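Local atomic coordinates of AlyGC (Glaciecola chathamensis, PDB entry 5GKD), a protein that cleaves alginate as a polysaccharide lyase of family 6, probably by beta-elimination. Residues A493-R499 with Y517-A523; S500-N506 with N529-T535; P446-F452 with Y471-L477. One frame throughout, in Å; residues are numbered along the deposited sequence.

All three contacts join successive coils of the C-terminal parallel beta-helix. Contact 3 lies nearest its capped end, where helix 450-457 begins. Contact 1 continues the same sheet, since strands 469-473 and 493-497 are neighbours: V494 O lies 2.7 Å from Y471 N, and F496 N 2.7 Å from Y471 O. Contact 2 lies round the corner on the second sheet, where E504 N approaches L477 O to 2.9 Å and L502 CD1 packs 3.8 Å from P497 CB. The centre of contact 1 is about 10 Å from that of contact 3 and 13 Å from that of contact 2. The calcium and carbonate sites, which share E214, belong to the separate N-terminal beta-helix.

Contact 1. Residues A493-R499 with Y517-A523; sequences AVIFPQR and YVDATNA
Two neighbouring coils of a right-handed parallel beta-helix meet here, strand 493-497 beside strand 517-519. Both are extended and run parallel, their axes approaching to 4.6 Å with N-to-C directions 33° apart. The register pairs V494 with Y517 and I495 with V518, with CA atoms 4.8 Å apart in both pairs. Three backbone bonds set it: Y517 N to A493 O (3.2 Å), I495 N to Y517 O (2.7 Å) and D519 N to I495 O (3.1 Å). V494 (t) and Y517 (t) lie side by side on the more exposed face, V494 CG1 4.1 Å from Y517 CD1. I495 (m) and V518 (t) point to the other, buried face, CB to CG2 4.2 Å, where branched aliphatic side chains fill the core between coils. P497, with no amide hydrogen to offer, closes the strand pairing and packs its CG 3.9 Å from A520 CB and its CD 3.9 Å from V518 CG1. Segment 517-523 then turns: D519 OD1 accepts from T521 N (3.0 Å) in an Asx turn and from T521 OG1 (2.6 Å), and a type I turn spans A520 to A523. The F496 ring stacks on W472 of the preceding coil, while its CE1 lies 3.4 Å from D519 OD2. Past the strands water takes over the pairing: one molecule accepts from N522 N at 2.8 Å and lies 2.8 Å from P497 O and 2.7 Å from D519 O, and another donates to Q498 O (2.8 Å) and N522 O (2.9 Å).

Contact 2. Residues S500-N506 with N529-T535; sequences STLIEIN and NTLIRTT
R533 gives up more surface than any other residue of this contact. Its p, t, t side chain runs back over segment 500-506, where NE donates to T501 OG1 at 2.8 Å and NH1 forms a salt bridge with E504 OE1 at 2.9 Å. NH1 also donates to T534 O (3.1 Å), and E504 CB lies over one face of the guanidinium. Arginine suits a place where several acceptors must be met at once; E121 of the second subunit adds a long, weak ion pair to NH2. Beneath this polar layer I505 (m, t) points to the opposite, buried face with I503 and I532, its CD1 4.5 Å from I532 CG2. The backbones are parallel, bridging I503 with I532, E504 with R533 and I505 with T534. R533 N bonds I503 O (3.1 Å), I505 N bonds R533 O (2.8 Å) and T535 N bonds I505 O (2.7 Å). S500, third in this account, holds the beginning of the pairing: T530 N donates to its O at 3.0 Å, and its small OG sits 3.1 Å from N529 OD1. Between these parts both segments bend, L502 and L531 adopting helical phi/psi values, so that L531 O receives both L502 N (2.9 Å) and I503 N (3.1 Å). Matching corners stacked in register, with leucine above leucine (L502, L531) and isoleucine above isoleucine (I503, I532), are typical of the successive coils of a parallel beta-helix.

Contact 3. Residues P446-F452 with Y471-L477; sequences PGDNTLF and YWVSKIL
W472 N donates to G447 O at 3.0 Å in an almost straight hydrogen bond, which sets a short parallel pairing with D448 opposite W472 (CA atoms 5.1 Å apart). N449 ND2 donates to S474 OG at 2.9 Å, and K475 NZ reaches N449 OD1 in a weak bond of 3.3 Å. N449 takes left-handed phi/psi values of 66° and 8°, which asparagine tolerates better than most residues, and so swings the chain from strand 447-448 into helix 450-457; it occupies the N-cap position, though its side chain makes no capping bond. K475 (m, t, m, t) stretches over F452 (chi1 t), with NZ 4.0 Å from the ring centroid in a cation-pi contact and CE 3.8 Å above it, almost on the ring normal, while F452 CB lies 4.1 Å from L477 CD1. Behind a cis peptide to G447, P446 offers its CA to the face of Y471, 4.2 Å from the centroid, while T450 CG2 lies 3.6 Å from Y471 CD2; the tyrosine hydroxyl bonds Q467 O. Deeper in, L451 CD2 packs 3.9 Å from L477 CD2 and 4.3 Å from V473 CG2. I476 points away, touching E121 of the second subunit. A helix laid against the first coils, with L451 turned to the aliphatic interior, is the characteristic end cap of a parallel beta-helix.

Contact 1. Residues A493-R499 with Y517-A523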
# COMPACT_ATOMS: atom_id res chain seq x y z
N ALA A 493 -15.00 27.28 15.71
CA ALA A 493 -15.44 26.46 14.57
C ALA A 493 -15.20 25.04 14.98
O ALA A 493 -14.10 24.66 15.15
CB ALA A 493 -14.69 26.78 13.32
N VAL A 494 -16.26 24.30 15.12
CA VAL A 494 -16.25 22.93 15.55
C VAL A 494 -16.50 22.01 14.39
O VAL A 494 -17.46 22.15 13.72
CB VAL A 494 -17.30 22.71 16.65
CG1 VAL A 494 -17.19 21.35 17.26
CG2 VAL A 494 -17.14 23.75 17.73
N ILE A 495 -15.61 21.07 14.16
CA ILE A 495 -15.71 20.13 13.04
C ILE A 495 -16.03 18.75 13.60
O ILE A 495 -15.31 18.24 14.47
CB ILE A 495 -14.43 20.12 12.19
CG1 ILE A 495 -14.21 21.49 11.56
CG2 ILE A 495 -14.52 19.03 11.12
CD1 ILE A 495 -12.73 21.84 11.28
N PHE A 496 -17.12 18.16 13.12
CA PHE A 496 -17.57 16.85 13.59
C PHE A 496 -17.41 15.84 12.46
O PHE A 496 -18.27 15.76 11.58
CB PHE A 496 -19.03 16.89 14.03
CG PHE A 496 -19.28 17.65 15.29
CD1 PHE A 496 -18.94 17.12 16.52
CD2 PHE A 496 -19.90 18.88 15.25
CE1 PHE A 496 -19.19 17.82 17.68
CE2 PHE A 496 -20.16 19.57 16.42
CZ PHE A 496 -19.80 19.04 17.62
N PRO A 497 -16.36 15.02 12.46
CA PRO A 497 -16.30 13.91 11.51
C PRO A 497 -17.37 12.86 11.79
O PRO A 497 -17.64 12.51 12.95
CB PRO A 497 -14.89 13.35 11.72
CG PRO A 497 -14.57 13.71 13.14
CD PRO A 497 -15.19 15.05 13.35
N GLN A 498 -17.96 12.36 10.73
CA GLN A 498 -18.88 11.24 10.82
C GLN A 498 -18.39 10.02 10.04
O GLN A 498 -19.07 8.99 10.06
CB GLN A 498 -20.28 11.64 10.34
CG GLN A 498 -20.92 12.74 11.16
CD GLN A 498 -22.21 13.26 10.56
OE1 GLN A 498 -22.20 14.13 9.69
NE2 GLN A 498 -23.33 12.71 11.00
N ARG A 499 -17.25 10.12 9.36
CA ARG A 499 -16.66 9.02 8.61
C ARG A 499 -15.36 8.56 9.29
O ARG A 499 -14.84 9.20 10.20
CB ARG A 499 -16.37 9.41 7.16
CG ARG A 499 -17.59 9.91 6.36
CD ARG A 499 -18.40 8.77 5.72
NE ARG A 499 -19.22 8.04 6.69
CZ ARG A 499 -20.42 8.44 7.12
NH1 ARG A 499 -20.94 9.58 6.67
NH2 ARG A 499 -21.09 7.72 8.01
N TYR A 517 -11.28 23.28 15.81
CA TYR A 517 -11.65 22.42 16.92
C TYR A 517 -12.34 21.19 16.34
O TYR A 517 -13.33 21.32 15.61
CB TYR A 517 -12.55 23.17 17.90
CG TYR A 517 -12.75 22.48 19.22
CD1 TYR A 517 -13.64 21.40 19.33
CD2 TYR A 517 -12.07 22.89 20.36
CE1 TYR A 517 -13.83 20.75 20.53
CE2 TYR A 517 -12.25 22.23 21.58
CZ TYR A 517 -13.14 21.16 21.65
OH TYR A 517 -13.33 20.51 22.85
N VAL A 518 -11.82 20.01 16.66
CA VAL A 518 -12.37 18.77 16.13
C VAL A 518 -12.81 17.91 17.30
O VAL A 518 -12.01 17.58 18.17
CB VAL A 518 -11.37 18.00 15.25
CG1 VAL A 518 -12.00 16.68 14.80
CG2 VAL A 518 -10.95 18.81 14.05
N ASP A 519 -14.09 17.55 17.29
CA ASP A 519 -14.66 16.59 18.22
C ASP A 519 -15.09 15.39 17.40
O ASP A 519 -16.04 15.48 16.62
CB ASP A 519 -15.84 17.22 18.98
CG ASP A 519 -16.56 16.25 19.89
OD1 ASP A 519 -16.10 15.10 20.06
OD2 ASP A 519 -17.62 16.63 20.43
N ALA A 520 -14.38 14.28 17.56
CA ALA A 520 -14.61 13.05 16.80
C ALA A 520 -15.63 12.12 17.46
O ALA A 520 -15.65 10.93 17.14
CB ALA A 520 -13.30 12.30 16.59
N THR A 521 -16.45 12.64 18.37
CA THR A 521 -17.46 11.84 19.05
C THR A 521 -18.33 11.03 18.09
O THR A 521 -18.70 9.89 18.38
CB THR A 521 -18.33 12.76 19.92
OG1 THR A 521 -17.56 13.22 21.03
CG2 THR A 521 -19.61 12.04 20.40
N ASN A 522 -18.65 11.59 16.92
CA ASN A 522 -19.61 10.97 16.02
C ASN A 522 -18.99 10.16 14.90
O ASN A 522 -19.70 9.78 13.97
CB ASN A 522 -20.50 12.05 15.45
CG ASN A 522 -21.15 12.86 16.53
OD1 ASN A 522 -20.66 13.92 16.92
ND2 ASN A 522 -22.23 12.34 17.07
N ALA A 523 -17.69 9.90 14.96
CA ALA A 523 -17.06 9.02 13.98
C ALA A 523 -17.68 7.62 14.06
O ALA A 523 -18.23 7.24 15.09
CB ALA A 523 -15.56 8.94 14.23
O HOH W 1 -17.75 13.76 15.46
O HOH W 2 -20.82 7.97 12.06

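Contact 2. Residues S500-N506 with N529-T535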
# COMPACT_ATOMS: atom_id res chain seq x y z
N SER A 500 -14.85 7.42 8.82
CA SER A 500 -13.61 6.86 9.36
C SER A 500 -12.43 7.80 9.18
O SER A 500 -11.48 7.76 9.97
CB SER A 500 -13.31 5.53 8.68
OG SER A 500 -14.07 4.50 9.28
N THR A 501 -12.47 8.64 8.17
CA THR A 501 -11.45 9.64 7.95
C THR A 501 -12.12 11.00 7.84
O THR A 501 -13.20 11.12 7.25
CB THR A 501 -10.64 9.36 6.66
OG1 THR A 501 -9.92 8.14 6.81
CG2 THR A 501 -9.66 10.49 6.39
N LEU A 502 -11.50 12.00 8.45
CA LEU A 502 -11.90 13.38 8.25
C LEU A 502 -11.24 13.98 7.02
O LEU A 502 -11.92 14.49 6.13
CB LEU A 502 -11.56 14.20 9.49
CG LEU A 502 -11.94 15.67 9.37
CD1 LEU A 502 -13.43 15.78 9.16
CD2 LEU A 502 -11.48 16.45 10.58
N ILE A 503 -9.91 13.92 6.96
CA ILE A 503 -9.14 14.56 5.89
C ILE A 503 -8.15 13.55 5.30
O ILE A 503 -7.38 12.93 6.04
CB ILE A 503 -8.38 15.81 6.38
CG1 ILE A 503 -9.37 16.87 6.85
CG2 ILE A 503 -7.51 16.36 5.27
CD1 ILE A 503 -8.70 18.06 7.48
N GLU A 504 -8.16 13.44 3.98
CA GLU A 504 -7.25 12.62 3.20
C GLU A 504 -6.37 13.53 2.35
O GLU A 504 -6.88 14.42 1.67
CB GLU A 504 -8.03 11.65 2.31
CG GLU A 504 -7.18 10.88 1.34
CD GLU A 504 -8.02 10.08 0.36
OE1 GLU A 504 -8.15 8.85 0.54
OE2 GLU A 504 -8.56 10.68 -0.60
N ILE A 505 -5.07 13.31 2.39
CA ILE A 505 -4.12 14.12 1.64
C ILE A 505 -3.70 13.32 0.41
O ILE A 505 -3.05 12.28 0.52
CB ILE A 505 -2.92 14.54 2.50
CG1 ILE A 505 -3.40 15.26 3.76
CG2 ILE A 505 -1.97 15.43 1.69
CD1 ILE A 505 -2.28 15.62 4.74
N ASN A 506 -4.07 13.82 -0.76
CA ASN A 506 -3.74 13.25 -2.06
C ASN A 506 -2.55 13.98 -2.67
O ASN A 506 -2.08 14.99 -2.15
CB ASN A 506 -4.93 13.35 -3.01
CG ASN A 506 -6.08 12.43 -2.62
OD1 ASN A 506 -7.23 12.86 -2.47
ND2 ASN A 506 -5.78 11.16 -2.47
N ASN A 529 -10.17 3.83 12.95
CA ASN A 529 -10.41 5.13 12.36
C ASN A 529 -9.10 5.92 12.31
O ASN A 529 -8.19 5.71 13.10
CB ASN A 529 -11.45 5.93 13.15
CG ASN A 529 -12.84 5.33 13.08
OD1 ASN A 529 -13.14 4.49 12.22
ND2 ASN A 529 -13.71 5.76 14.00
N THR A 530 -9.05 6.87 11.39
CA THR A 530 -7.86 7.69 11.18
C THR A 530 -8.36 9.09 10.87
O THR A 530 -8.90 9.32 9.79
CB THR A 530 -6.99 7.15 10.04
OG1 THR A 530 -7.76 7.10 8.84
CG2 THR A 530 -6.47 5.75 10.34
N LEU A 531 -8.18 10.02 11.80
CA LEU A 531 -8.75 11.35 11.59
C LEU A 531 -8.12 12.04 10.39
O LEU A 531 -8.82 12.58 9.53
CB LEU A 531 -8.59 12.21 12.85
CG LEU A 531 -9.43 13.49 12.83
CD1 LEU A 531 -10.88 13.22 13.21
CD2 LEU A 531 -8.81 14.57 13.71
N ILE A 532 -6.80 12.04 10.31
CA ILE A 532 -6.08 12.62 9.18
C ILE A 532 -5.10 11.60 8.64
O ILE A 532 -4.48 10.85 9.41
CB ILE A 532 -5.36 13.93 9.57
CG1 ILE A 532 -6.35 14.93 10.18
CG2 ILE A 532 -4.64 14.54 8.36
CD1 ILE A 532 -5.70 16.20 10.68
N ARG A 533 -4.95 11.55 7.32
CA ARG A 533 -4.06 10.58 6.70
C ARG A 533 -3.77 11.03 5.29
O ARG A 533 -4.46 11.88 4.73
CB ARG A 533 -4.67 9.16 6.70
CG ARG A 533 -5.95 8.99 5.86
CD ARG A 533 -6.39 7.52 5.75
NE ARG A 533 -7.74 7.41 5.19
CZ ARG A 533 -8.02 7.51 3.89
NH1 ARG A 533 -7.05 7.70 3.00
NH2 ARG A 533 -9.28 7.42 3.47
N THR A 534 -2.72 10.45 4.71
CA THR A 534 -2.54 10.53 3.28
C THR A 534 -3.51 9.57 2.60
O THR A 534 -4.09 8.69 3.23
CB THR A 534 -1.11 10.17 2.86
OG1 THR A 534 -0.85 8.79 3.10
CG2 THR A 534 -0.09 11.01 3.61
N THR A 535 -3.67 9.73 1.29
CA THR A 535 -4.24 8.66 0.49
C THR A 535 -3.50 7.36 0.74
O THR A 535 -2.32 7.35 1.11
CB THR A 535 -4.19 9.00 -1.01
OG1 THR A 535 -4.71 7.91 -1.78
CG2 THR A 535 -2.76 9.27 -1.45

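Contact 3. Residues P446-F452 with Y471-L477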
# COMPACT_ATOMS: atom_id res chain seq x y z
N PRO A 446 -21.25 27.36 8.52
CA PRO A 446 -21.78 26.03 8.85
C PRO A 446 -22.98 25.71 7.98
O PRO A 446 -23.45 26.63 7.38
CB PRO A 446 -22.30 26.20 10.25
CG PRO A 446 -21.51 27.25 10.83
CD PRO A 446 -21.39 28.23 9.76
N GLY A 447 -23.47 24.48 7.90
CA GLY A 447 -22.96 23.38 8.66
C GLY A 447 -23.05 21.93 8.19
O GLY A 447 -22.82 21.06 8.99
N ASP A 448 -23.41 21.66 6.95
CA ASP A 448 -23.45 20.25 6.50
C ASP A 448 -22.96 20.26 5.04
O ASP A 448 -23.52 20.91 4.18
CB ASP A 448 -24.75 19.48 6.67
CG ASP A 448 -24.61 18.00 6.35
OD1 ASP A 448 -23.50 17.45 6.44
OD2 ASP A 448 -25.60 17.38 5.98
N ASN A 449 -21.86 19.56 4.81
CA ASN A 449 -21.26 19.51 3.49
C ASN A 449 -20.73 20.82 3.04
O ASN A 449 -20.33 20.99 1.94
CB ASN A 449 -22.30 19.07 2.49
CG ASN A 449 -22.45 17.60 2.45
OD1 ASN A 449 -22.90 17.06 1.46
ND2 ASN A 449 -22.09 16.93 3.52
N THR A 450 -20.72 21.76 3.93
CA THR A 450 -20.26 23.08 3.55
C THR A 450 -18.74 23.14 3.43
O THR A 450 -18.20 23.94 2.65
CB THR A 450 -20.75 24.09 4.56
OG1 THR A 450 -20.12 25.35 4.33
CG2 THR A 450 -20.43 23.62 5.97
N LEU A 451 -18.04 22.31 4.19
CA LEU A 451 -16.58 22.23 4.10
C LEU A 451 -16.15 21.42 2.89
O LEU A 451 -15.21 21.81 2.18
CB LEU A 451 -16.05 21.62 5.40
CG LEU A 451 -14.59 21.76 5.79
CD1 LEU A 451 -14.20 23.21 5.75
CD2 LEU A 451 -14.40 21.20 7.18
N PHE A 452 -16.84 20.31 2.62
CA PHE A 452 -16.62 19.54 1.41
C PHE A 452 -16.74 20.41 0.17
O PHE A 452 -15.93 20.28 -0.76
CB PHE A 452 -17.64 18.39 1.37
CG PHE A 452 -17.50 17.49 0.17
CD1 PHE A 452 -18.15 17.78 -1.02
CD2 PHE A 452 -16.74 16.33 0.25
CE1 PHE A 452 -18.03 16.95 -2.12
CE2 PHE A 452 -16.62 15.48 -0.84
CZ PHE A 452 -17.26 15.79 -2.03
N TYR A 471 -19.54 22.21 11.98
CA TYR A 471 -19.31 21.69 10.63
C TYR A 471 -19.38 20.18 10.68
O TYR A 471 -18.44 19.53 11.15
CB TYR A 471 -17.97 22.16 10.09
CG TYR A 471 -17.89 23.65 9.91
CD1 TYR A 471 -17.61 24.48 10.99
CD2 TYR A 471 -18.12 24.23 8.68
CE1 TYR A 471 -17.54 25.84 10.84
CE2 TYR A 471 -18.06 25.59 8.52
CZ TYR A 471 -17.78 26.39 9.60
OH TYR A 471 -17.71 27.75 9.43
N TRP A 472 -20.49 19.62 10.21
CA TRP A 472 -20.68 18.18 10.19
C TRP A 472 -20.17 17.66 8.86
O TRP A 472 -20.43 18.24 7.80
CB TRP A 472 -22.16 17.84 10.40
CG TRP A 472 -22.61 18.17 11.79
CD1 TRP A 472 -23.01 19.38 12.25
CD2 TRP A 472 -22.62 17.28 12.92
NE1 TRP A 472 -23.30 19.30 13.60
CE2 TRP A 472 -23.07 18.03 14.03
CE3 TRP A 472 -22.31 15.93 13.09
CZ2 TRP A 472 -23.21 17.47 15.29
CZ3 TRP A 472 -22.46 15.37 14.34
CH2 TRP A 472 -22.91 16.14 15.43
N VAL A 473 -19.41 16.57 8.90
CA VAL A 473 -18.65 16.12 7.74
C VAL A 473 -19.03 14.67 7.47
O VAL A 473 -18.50 13.75 8.10
CB VAL A 473 -17.14 16.28 7.94
CG1 VAL A 473 -16.40 15.78 6.73
CG2 VAL A 473 -16.81 17.74 8.19
N SER A 474 -19.94 14.47 6.53
CA SER A 474 -20.41 13.16 6.14
C SER A 474 -19.63 12.56 4.98
O SER A 474 -19.87 11.40 4.63
CB SER A 474 -21.90 13.23 5.74
OG SER A 474 -22.12 14.32 4.87
N LYS A 475 -18.72 13.31 4.38
CA LYS A 475 -17.94 12.84 3.24
C LYS A 475 -16.48 13.19 3.46
O LYS A 475 -16.17 14.29 3.91
CB LYS A 475 -18.46 13.45 1.94
CG LYS A 475 -19.84 12.95 1.57
CD LYS A 475 -20.33 13.50 0.23
CE LYS A 475 -20.63 15.00 0.31
NZ LYS A 475 -21.27 15.52 -0.95
N ILE A 476 -15.60 12.25 3.13
CA ILE A 476 -14.17 12.46 3.31
C ILE A 476 -13.74 13.74 2.59
O ILE A 476 -14.15 14.01 1.46
CB ILE A 476 -13.39 11.24 2.82
CG1 ILE A 476 -13.62 10.06 3.77
CG2 ILE A 476 -11.91 11.54 2.74
CD1 ILE A 476 -12.92 8.80 3.33
N LEU A 477 -12.94 14.55 3.27
CA LEU A 477 -12.38 15.77 2.71
C LEU A 477 -11.05 15.41 2.06
O LEU A 477 -10.03 15.32 2.75
CB LEU A 477 -12.20 16.83 3.79
CG LEU A 477 -13.36 17.63 4.36
CD1 LEU A 477 -14.70 17.14 3.90
CD2 LEU A 477 -13.28 17.66 5.87